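PDB 6JWK: probable glutathione S-transferase from Pseudomonas aeruginosa, which acts as a maleylpyruvate isomerase of the zeta class of glutathione S-transferases, a family whose members generally isomerise maleyl compounds with glutathione as cofactor. Local coordinates for residues B[1-6]-B[26-31]; B[81-86]-B[160-165]; B[111-116]-B[129-134]. All blocks are in the same frame, centred on the assembly; numbering follows the deposited sequence.

Contact 1 of 3, residues B[1-6]-B[26-31]; sequences MQLYSF and YQVVPV
Backbone hydrogen bonds of the parallel beta type join strand 2-5 to strand 28-30. L3 uses both of its peptide groups: its N donates a hydrogen bond to Q27 O (2.9 Å), and its O accepts one from V29 N (2.8 Å). One residue thus bonds to the two that flank V28. The next rung runs from S5 N to V29 O at 3.2 Å. The first and last bonds are fairly straight, whereas the middle one is bent to 137° at the hydrogen. In all three the donor lies above the carbonyl plane. Softer CA-H...O contacts fill in between them, such as Q2 CA to Q27 O at 3.2 Å. The strands and helix 10-22 form a beta-alpha-beta unit of the thioredoxin-like domain of glutathione transferases. Strand 2-5 is an inner strand, since Q2 and Y4 also pair by backbone bonds with V56 and T54 of the antiparallel strand 54-56.

Apolar contacts divide between the two faces of the sheet. On one, V29 and Y4 run alongside each other in the same direction: V29 CG1, anti to its backbone N (chi1 174°), reaches Y4 CE2 at 3.6 Å, and V29 CB stands over a ring face, toward the rim. The branched valine suits an extended strand. On the other face, L3, V28 and S5 turn their side chains to the helix side, where L3 packs on V15 and L19. V28 CG1 meets S5 CB at 4.0 Å, while S5 OG is hydrogen-bonded to R16 of that helix.

Polar-to-aliphatic contact closes the chain-start end. The extended side chain of Q27 runs alongside M1, with Q27 CG 3.3 Å from M1 O and Q27 OE1 equally near M1 CB.

Contact 2 of 3, residues B[81-86]-B[160-165]; sequences RLIPLD and AGIVEC
I83 and I162 meet at a slant, touching through their delta methyls: I83 CD1 lies 4.1 Å from I162 CD1. The I162 CG2 branch reaches the backbone beside I83. Its CG1 is anti to the backbone N (chi1 -171°), putting CG2 in the crowded position between N and the carbonyl carbon, 3.4 Å from L82 O. That oxygen also accepts a hydrogen bond from I162 N, at 2.8 Å and in the carbonyl plane, on a lone pair. L82 lies beside G161, its CD2 4.1 Å from G161 CA; glycine suits this spot, having no side chain, so L82 O can come within 3.6 Å of G161 CA.

Residues 81-86 belong to the linker between the two domains of the glutathione transferase fold, and G161 is the N-cap of helix 162-176 in the helical domain. E164, three residues on, folds back so that its OE1 accepts a hydrogen bond from G161 N at 2.8 Å on the anti lone pair: one half of a capping box, since a glycine N-cap has no side chain to return the bond. E164 OE2 is held by F155 N. On the linker side, D74 of helix 66-76 fixes the backbone N atoms of L82 and I83.

Contact 3 of 3, residues B[111-116]-B[129-134]; sequences RVLKYL and RWYAHW
W130 carries this contact, its CB directed at segment 111-116 and its CG anti to the backbone N (chi1 158°). From there the indole slides under L116, whose CD1 sits over the five-membered ring in a CH-pi contact, 3.7 Å from its centroid and only 8° off the normal. A leucine, with a methyl at the end of a flexible stem, suits this place. CD1 of the indole meets L113 CD2 at 4.3 Å. The next atom, NE1, donates its N-H to L107 O, so the one polar group of this buried side chain is satisfied and the ring's rotation is fixed. Toward the tip, CZ2 of W130 meets V112 CG1 at 4.1 Å. Over the opposite face lies W134 NE1, 3.2 Å above the plane, so the indole is sandwiched. L113 CD1 approaches the edge of the Y131 ring, 4.2 Å from its CD2.

The segments run roughly antiparallel at 140°, axes 12.2 Å apart at closest, a gap the indole fills with the leucine and valine tips. They belong to the consecutive helices 110-120 and 124-149 of the all-helical domain, with helix 105-108 against W130 and W134, and Y115 of the second subunit meeting the W130 ring steeply.

In the fold
The three contacts follow the two-domain plan of a glutathione transferase. Contact 1 lies in the thioredoxin-like sheet, contact 2 ties the interdomain linker to the helical domain, and contact 3 lies in that domain at the subunit interface. Helix 10-22 connects the first two: it packs against L3 and S5 of contact 1 and against L82 and C165 of contact 2. Their centres are 21 Å apart. Contact 3 is about 28 Å from contact 2, centre to centre, across the middle of the chain, and is nested within the loop that contact 2 closes. A glycerol, probably from crystallisation, lies about 4 Å from the I83 side chain; such molecules often mark pockets, but no catalytic role follows for I83.

Contact 1 of 3, residues B[1-6]-B[26-31]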
loop_
_atom_site.group_PDB
_atom_site.type_symbol
_atom_site.label_atom_id
_atom_site.label_comp_id
_atom_site.label_asym_id
_atom_site.label_seq_id
_atom_site.Cartn_x
_atom_site.Cartn_y
_atom_site.Cartn_z
ATOM N N MET B 1 -2.751 -18.526 16.795
ATOM C CA MET B 1 -2.051 -17.811 15.700
ATOM C C MET B 1 -0.633 -17.458 16.124
ATOM O O MET B 1 -0.409 -17.208 17.287
ATOM C CB MET B 1 -2.772 -16.514 15.339
ATOM C CG MET B 1 -4.194 -16.763 14.987
ATOM S SD MET B 1 -4.766 -15.630 13.712
ATOM C CE MET B 1 -6.405 -16.315 13.441
ATOM N N GLN B 2 0.256 -17.361 15.151
ATOM C CA GLN B 2 1.656 -17.006 15.362
ATOM C C GLN B 2 1.976 -15.909 14.354
ATOM O O GLN B 2 1.381 -15.886 13.273
ATOM C CB GLN B 2 2.527 -18.250 15.201
ATOM C CG GLN B 2 2.051 -19.433 16.022
ATOM C CD GLN B 2 2.884 -20.646 15.713
ATOM O OE1 GLN B 2 3.363 -21.313 16.626
ATOM N NE2 GLN B 2 3.095 -20.920 14.429
ATOM N N LEU B 3 2.836 -14.988 14.730
ATOM C CA LEU B 3 3.349 -13.955 13.817
ATOM C C LEU B 3 4.852 -14.084 13.760
ATOM O O LEU B 3 5.482 -13.800 14.796
ATOM C CB LEU B 3 3.007 -12.541 14.292
ATOM C CG LEU B 3 3.518 -11.516 13.291
ATOM C CD1 LEU B 3 2.405 -11.163 12.328
ATOM C CD2 LEU B 3 4.130 -10.313 13.964
ATOM N N TYR B 4 5.367 -14.404 12.575
ATOM C CA TYR B 4 6.800 -14.565 12.289
ATOM C C TYR B 4 7.312 -13.151 12.014
ATOM O O TYR B 4 6.834 -12.496 11.087
ATOM C CB TYR B 4 6.997 -15.635 11.203
ATOM C CG TYR B 4 6.653 -17.014 11.708
ATOM C CD1 TYR B 4 5.331 -17.445 11.776
ATOM C CD2 TYR B 4 7.636 -17.834 12.269
ATOM C CE1 TYR B 4 5.002 -18.671 12.335
ATOM C CE2 TYR B 4 7.322 -19.065 12.833
ATOM C CZ TYR B 4 6.002 -19.487 12.844
ATOM O OH TYR B 4 5.659 -20.671 13.411
ATOM N N SER B 5 8.216 -12.683 12.872
ATOM C CA SER B 5 8.646 -11.273 12.992
ATOM C C SER B 5 10.171 -11.239 13.003
ATOM O O SER B 5 10.761 -12.157 13.534
ATOM C CB SER B 5 8.057 -10.681 14.262
ATOM O OG SER B 5 8.822 -9.562 14.752
ATOM N N PHE B 6 10.787 -10.215 12.441
ATOM C CA PHE B 6 12.199 -9.845 12.714
ATOM C C PHE B 6 12.185 -8.504 13.461
ATOM O O PHE B 6 11.380 -7.558 13.082
ATOM C CB PHE B 6 12.992 -9.838 11.397
ATOM C CG PHE B 6 14.395 -9.290 11.495
ATOM C CD1 PHE B 6 15.381 -9.976 12.206
ATOM C CD2 PHE B 6 14.747 -8.108 10.850
ATOM C CE1 PHE B 6 16.682 -9.482 12.278
ATOM C CE2 PHE B 6 16.036 -7.598 10.951
ATOM C CZ PHE B 6 17.005 -8.293 11.650
ATOM N N TYR B 26 1.351 -12.317 22.808
ATOM C CA TYR B 26 1.858 -13.712 23.019
ATOM C C TYR B 26 2.016 -14.445 21.662
ATOM O O TYR B 26 2.883 -15.310 21.509
ATOM C CB TYR B 26 0.958 -14.515 23.973
ATOM C CG TYR B 26 -0.487 -14.637 23.549
ATOM C CD1 TYR B 26 -1.427 -13.701 23.957
ATOM C CD2 TYR B 26 -0.916 -15.670 22.723
ATOM C CE1 TYR B 26 -2.754 -13.794 23.566
ATOM C CE2 TYR B 26 -2.242 -15.772 22.314
ATOM C CZ TYR B 26 -3.165 -14.831 22.743
ATOM O OH TYR B 26 -4.476 -14.912 22.365
ATOM N N GLN B 27 1.228 -14.094 20.653
ATOM C CA GLN B 27 1.328 -14.704 19.305
ATOM C C GLN B 27 2.690 -14.436 18.600
ATOM O O GLN B 27 3.026 -15.198 17.642
ATOM C CB GLN B 27 0.098 -14.234 18.518
ATOM C CG GLN B 27 -1.218 -14.651 19.175
ATOM C CD GLN B 27 -2.447 -14.541 18.292
ATOM O OE1 GLN B 27 -2.473 -13.882 17.238
ATOM N NE2 GLN B 27 -3.510 -15.194 18.741
ATOM N N VAL B 28 3.484 -13.419 18.973
ATOM C CA VAL B 28 4.750 -13.059 18.233
ATOM C C VAL B 28 5.804 -14.175 18.387
ATOM O O VAL B 28 5.852 -14.714 19.446
ATOM C CB VAL B 28 5.337 -11.689 18.648
ATOM C CG1 VAL B 28 6.681 -11.451 17.973
ATOM C CG2 VAL B 28 4.345 -10.551 18.391
ATOM N N VAL B 29 6.601 -14.443 17.334
ATOM C CA VAL B 29 7.618 -15.525 17.166
ATOM C C VAL B 29 8.790 -14.987 16.354
ATOM O O VAL B 29 8.677 -14.841 15.147
ATOM C CB VAL B 29 7.034 -16.751 16.435
ATOM C CG1 VAL B 29 8.109 -17.790 16.142
ATOM C CG2 VAL B 29 5.836 -17.360 17.155
ATOM N N PRO B 30 9.950 -14.664 16.971
ATOM C CA PRO B 30 11.162 -14.251 16.243
ATOM C C PRO B 30 11.812 -15.078 15.114
ATOM O O PRO B 30 11.720 -16.265 15.146
ATOM C CB PRO B 30 12.243 -14.212 17.342
ATOM C CG PRO B 30 11.573 -14.707 18.608
ATOM C CD PRO B 30 10.094 -14.472 18.424
ATOM N N VAL B 31 12.573 -14.389 14.243
ATOM C CA VAL B 31 13.376 -14.895 13.083
ATOM C C VAL B 31 12.480 -15.799 12.238
ATOM O O VAL B 31 11.695 -15.210 11.470
ATOM C CB VAL B 31 14.693 -15.582 13.511
ATOM C CG1 VAL B 31 15.348 -16.392 12.394
ATOM C CG2 VAL B 31 15.686 -14.563 14.054
#

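Contact 2 of 3, residues B[81-86]-B[160-165]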
loop_
_atom_site.group_PDB
_atom_site.type_symbol
_atom_site.label_atom_id
_atom_site.label_comp_id
_atom_site.label_asym_id
_atom_site.label_seq_id
_atom_site.Cartn_x
_atom_site.Cartn_y
_atom_site.Cartn_z
ATOM N N ARG B 81 -10.876 -1.555 17.763
ATOM C CA ARG B 81 -10.913 -1.613 16.291
ATOM C C ARG B 81 -9.673 -0.909 15.730
ATOM O O ARG B 81 -9.373 0.168 16.156
ATOM C CB ARG B 81 -12.231 -1.023 15.799
ATOM C CG ARG B 81 -12.558 -1.465 14.387
ATOM C CD ARG B 81 -13.943 -1.058 13.966
ATOM N NE ARG B 81 -14.872 -1.952 14.634
ATOM C CZ ARG B 81 -15.138 -3.194 14.260
ATOM N NH1 ARG B 81 -15.999 -3.905 14.973
ATOM N NH2 ARG B 81 -14.561 -3.719 13.189
ATOM N N LEU B 82 -8.938 -1.493 14.792
ATOM C CA LEU B 82 -7.724 -0.805 14.255
ATOM C C LEU B 82 -8.093 0.017 13.023
ATOM O O LEU B 82 -7.331 0.910 12.640
ATOM C CB LEU B 82 -6.627 -1.829 13.939
ATOM C CG LEU B 82 -6.137 -2.622 15.148
ATOM C CD1 LEU B 82 -5.137 -3.668 14.736
ATOM C CD2 LEU B 82 -5.542 -1.729 16.212
ATOM N N ILE B 83 -9.209 -0.310 12.378
ATOM C CA ILE B 83 -9.707 0.394 11.156
ATOM C C ILE B 83 -11.112 0.880 11.427
ATOM O O ILE B 83 -11.982 0.083 11.754
ATOM C CB ILE B 83 -9.660 -0.520 9.904
ATOM C CG1 ILE B 83 -8.244 -1.046 9.666
ATOM C CG2 ILE B 83 -10.179 0.243 8.687
ATOM C CD1 ILE B 83 -8.135 -2.043 8.556
ATOM N N PRO B 84 -11.409 2.175 11.240
ATOM C CA PRO B 84 -12.718 2.706 11.590
ATOM C C PRO B 84 -13.880 2.067 10.822
ATOM O O PRO B 84 -13.711 1.665 9.682
ATOM C CB PRO B 84 -12.632 4.172 11.166
ATOM C CG PRO B 84 -11.152 4.444 11.182
ATOM C CD PRO B 84 -10.542 3.183 10.632
ATOM N N LEU B 85 -15.046 2.036 11.459
ATOM C CA LEU B 85 -16.295 1.516 10.858
ATOM C C LEU B 85 -16.909 2.596 9.973
ATOM O O LEU B 85 -17.397 2.265 8.885
ATOM C CB LEU B 85 -17.257 1.137 11.989
ATOM C CG LEU B 85 -17.116 -0.292 12.490
ATOM C CD1 LEU B 85 -18.208 -0.605 13.515
ATOM C CD2 LEU B 85 -17.157 -1.258 11.325
ATOM N N ASP B 86 -16.908 3.845 10.427
ATOM C CA ASP B 86 -17.474 4.963 9.630
ATOM C C ASP B 86 -16.707 5.102 8.307
ATOM O O ASP B 86 -15.473 5.194 8.321
ATOM C CB ASP B 86 -17.389 6.261 10.399
ATOM C CG ASP B 86 -17.954 7.433 9.615
ATOM O OD1 ASP B 86 -19.098 7.762 9.862
ATOM O OD2 ASP B 86 -17.228 8.036 8.813
ATOM N N ALA B 160 -5.330 4.418 19.446
ATOM C CA ALA B 160 -4.388 4.137 18.347
ATOM C C ALA B 160 -4.951 3.073 17.393
ATOM O O ALA B 160 -5.752 2.180 17.791
ATOM C CB ALA B 160 -3.055 3.719 18.919
ATOM N N GLY B 161 -4.561 3.160 16.134
ATOM C CA GLY B 161 -5.075 2.228 15.115
ATOM C C GLY B 161 -4.111 2.116 13.956
ATOM O O GLY B 161 -2.892 2.348 14.160
ATOM N N ILE B 162 -4.638 1.757 12.795
ATOM C CA ILE B 162 -3.805 1.449 11.613
ATOM C C ILE B 162 -2.861 2.617 11.303
ATOM O O ILE B 162 -1.719 2.380 10.887
ATOM C CB ILE B 162 -4.680 1.045 10.417
ATOM C CG1 ILE B 162 -3.778 0.522 9.301
ATOM C CG2 ILE B 162 -5.577 2.164 9.963
ATOM C CD1 ILE B 162 -4.543 -0.065 8.122
ATOM N N VAL B 163 -3.262 3.876 11.526
ATOM C CA VAL B 163 -2.395 5.018 11.166
ATOM C C VAL B 163 -1.117 4.971 12.020
ATOM O O VAL B 163 0.037 5.110 11.453
ATOM C CB VAL B 163 -3.182 6.328 11.306
ATOM C CG1 VAL B 163 -2.255 7.504 11.335
ATOM C CG2 VAL B 163 -4.210 6.469 10.199
ATOM N N GLU B 164 -1.262 4.739 13.343
ATOM C CA GLU B 164 -0.119 4.758 14.285
ATOM C C GLU B 164 0.688 3.481 14.044
ATOM O O GLU B 164 1.917 3.506 14.213
ATOM C CB GLU B 164 -0.588 4.931 15.734
ATOM C CG GLU B 164 -1.191 6.327 16.003
ATOM C CD GLU B 164 -2.604 6.576 15.484
ATOM O OE1 GLU B 164 -3.390 5.573 15.259
ATOM O OE2 GLU B 164 -2.941 7.789 15.308
ATOM N N CYS B 165 0.042 2.387 13.659
ATOM C CA CYS B 165 0.790 1.145 13.335
ATOM C C CYS B 165 1.776 1.449 12.180
ATOM O O CYS B 165 2.889 0.876 12.169
ATOM C CB CYS B 165 -0.129 0.015 12.930
ATOM S SG CYS B 165 -1.168 -0.608 14.262
#

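Contact 3 of 3, residues B[111-116]-B[129-134]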
loop_
_atom_site.group_PDB
_atom_site.type_symbol
_atom_site.label_atom_id
_atom_site.label_comp_id
_atom_site.label_asym_id
_atom_site.label_seq_id
_atom_site.Cartn_x
_atom_site.Cartn_y
_atom_site.Cartn_z
ATOM N N ARG B 111 15.590 -4.010 1.271
ATOM C CA ARG B 111 15.682 -4.626 -0.024
ATOM C C ARG B 111 16.085 -3.596 -1.100
ATOM O O ARG B 111 16.977 -3.833 -1.859
ATOM C CB ARG B 111 14.415 -5.473 -0.296
ATOM C CG ARG B 111 13.601 -5.173 -1.525
ATOM C CD ARG B 111 12.284 -5.946 -1.629
ATOM N NE ARG B 111 11.207 -5.058 -2.021
ATOM C CZ ARG B 111 10.346 -5.266 -2.998
ATOM N NH1 ARG B 111 9.437 -4.370 -3.235
ATOM N NH2 ARG B 111 10.373 -6.367 -3.724
ATOM N N VAL B 112 15.500 -2.416 -1.096
ATOM C CA VAL B 112 15.839 -1.414 -2.087
ATOM C C VAL B 112 17.242 -0.822 -1.926
ATOM O O VAL B 112 17.920 -0.555 -2.883
ATOM C CB VAL B 112 14.807 -0.277 -2.104
ATOM C CG1 VAL B 112 15.210 0.811 -3.060
ATOM C CG2 VAL B 112 13.450 -0.818 -2.466
ATOM N N LEU B 113 17.629 -0.606 -0.687
ATOM C CA LEU B 113 18.941 -0.014 -0.337
ATOM C C LEU B 113 20.034 -1.032 -0.688
ATOM O O LEU B 113 21.058 -0.585 -1.157
ATOM C CB LEU B 113 18.988 0.357 1.146
ATOM C CG LEU B 113 17.982 1.410 1.602
ATOM C CD1 LEU B 113 18.026 1.524 3.115
ATOM C CD2 LEU B 113 18.217 2.753 0.926
ATOM N N LYS B 114 19.785 -2.334 -0.532
ATOM C CA LYS B 114 20.728 -3.393 -0.997
ATOM C C LYS B 114 20.868 -3.279 -2.511
ATOM O O LYS B 114 22.025 -3.212 -2.990
ATOM C CB LYS B 114 20.249 -4.813 -0.689
ATOM C CG LYS B 114 20.414 -5.287 0.747
ATOM C CD LYS B 114 19.858 -6.696 0.951
ATOM C CE LYS B 114 19.689 -7.106 2.400
ATOM N NZ LYS B 114 20.972 -7.039 3.141
ATOM N N TYR B 115 19.756 -3.242 -3.257
ATOM C CA TYR B 115 19.831 -3.076 -4.736
ATOM C C TYR B 115 20.655 -1.831 -5.069
ATOM O O TYR B 115 21.527 -1.934 -5.966
ATOM C CB TYR B 115 18.466 -3.011 -5.425
ATOM C CG TYR B 115 18.509 -3.144 -6.933
ATOM C CD1 TYR B 115 18.809 -2.054 -7.737
ATOM C CD2 TYR B 115 18.197 -4.345 -7.569
ATOM C CE1 TYR B 115 18.855 -2.162 -9.115
ATOM C CE2 TYR B 115 18.208 -4.459 -8.954
ATOM C CZ TYR B 115 18.541 -3.366 -9.734
ATOM O OH TYR B 115 18.569 -3.433 -11.105
ATOM N N LEU B 116 20.387 -0.680 -4.442
ATOM C CA LEU B 116 21.113 0.580 -4.787
ATOM C C LEU B 116 22.627 0.358 -4.565
ATOM O O LEU B 116 23.414 0.812 -5.413
ATOM C CB LEU B 116 20.586 1.770 -3.969
ATOM C CG LEU B 116 19.226 2.340 -4.381
ATOM C CD1 LEU B 116 18.801 3.470 -3.436
ATOM C CD2 LEU B 116 19.210 2.827 -5.830
ATOM N N ARG B 129 20.773 10.438 1.105
ATOM C CA ARG B 129 20.024 11.552 0.439
ATOM C C ARG B 129 18.760 11.020 -0.274
ATOM O O ARG B 129 17.707 11.717 -0.347
ATOM C CB ARG B 129 20.911 12.277 -0.585
ATOM C CG ARG B 129 22.018 13.142 0.034
ATOM C CD ARG B 129 22.989 13.859 -0.919
ATOM N NE ARG B 129 23.177 13.025 -2.095
ATOM C CZ ARG B 129 22.557 13.179 -3.277
ATOM N NH1 ARG B 129 21.745 14.206 -3.497
ATOM N NH2 ARG B 129 22.768 12.296 -4.242
ATOM N N TRP B 130 18.839 9.827 -0.849
ATOM C CA TRP B 130 17.626 9.177 -1.418
ATOM C C TRP B 130 16.598 9.020 -0.288
ATOM O O TRP B 130 15.462 9.426 -0.492
ATOM C CB TRP B 130 18.027 7.838 -2.052
ATOM C CG TRP B 130 16.969 6.799 -2.235
ATOM C CD1 TRP B 130 16.469 5.937 -1.293
ATOM C CD2 TRP B 130 16.418 6.387 -3.492
ATOM N NE1 TRP B 130 15.596 5.057 -1.875
ATOM C CE2 TRP B 130 15.551 5.306 -3.224
ATOM C CE3 TRP B 130 16.550 6.845 -4.814
ATOM C CZ2 TRP B 130 14.822 4.680 -4.239
ATOM C CZ3 TRP B 130 15.828 6.218 -5.816
ATOM C CH2 TRP B 130 14.955 5.169 -5.520
ATOM N N TYR B 131 17.008 8.404 0.819
ATOM C CA TYR B 131 16.148 8.061 1.981
ATOM C C TYR B 131 15.422 9.338 2.424
ATOM O O TYR B 131 14.155 9.360 2.565
ATOM C CB TYR B 131 16.982 7.385 3.069
ATOM C CG TYR B 131 16.179 6.571 4.046
ATOM C CD1 TYR B 131 15.347 7.158 4.994
ATOM C CD2 TYR B 131 16.277 5.197 4.032
ATOM C CE1 TYR B 131 14.627 6.386 5.893
ATOM C CE2 TYR B 131 15.564 4.415 4.924
ATOM C CZ TYR B 131 14.748 5.010 5.868
ATOM O OH TYR B 131 14.066 4.170 6.716
ATOM N N ALA B 132 16.200 10.417 2.537
ATOM C CA ALA B 132 15.772 11.688 3.149
ATOM C C ALA B 132 14.845 12.406 2.180
ATOM O O ALA B 132 13.902 13.078 2.638
ATOM C CB ALA B 132 16.988 12.526 3.530
ATOM N N HIS B 133 15.018 12.213 0.866
ATOM C CA HIS B 133 14.118 12.841 -0.139
ATOM C C HIS B 133 12.692 12.229 -0.027
ATOM O O HIS B 133 11.721 12.976 -0.005
ATOM C CB HIS B 133 14.714 12.759 -1.568
ATOM C CG HIS B 133 13.760 13.188 -2.638
ATOM N ND1 HIS B 133 13.395 14.514 -2.836
ATOM C CD2 HIS B 133 13.061 12.470 -3.549
ATOM C CE1 HIS B 133 12.546 14.594 -3.839
ATOM N NE2 HIS B 133 12.303 13.350 -4.274
ATOM N N TRP B 134 12.555 10.920 -0.027
ATOM C CA TRP B 134 11.231 10.258 -0.042
ATOM C C TRP B 134 10.601 10.515 1.340
ATOM O O TRP B 134 9.369 10.759 1.416
ATOM C CB TRP B 134 11.390 8.771 -0.389
ATOM C CG TRP B 134 12.041 8.543 -1.722
ATOM C CD1 TRP B 134 13.158 7.807 -1.959
ATOM C CD2 TRP B 134 11.659 9.108 -2.984
ATOM N NE1 TRP B 134 13.498 7.867 -3.284
ATOM C CE2 TRP B 134 12.609 8.677 -3.934
ATOM C CE3 TRP B 134 10.601 9.907 -3.425
ATOM C CZ2 TRP B 134 12.547 9.040 -5.281
ATOM C CZ3 TRP B 134 10.512 10.242 -4.763
ATOM C CH2 TRP B 134 11.475 9.811 -5.679
#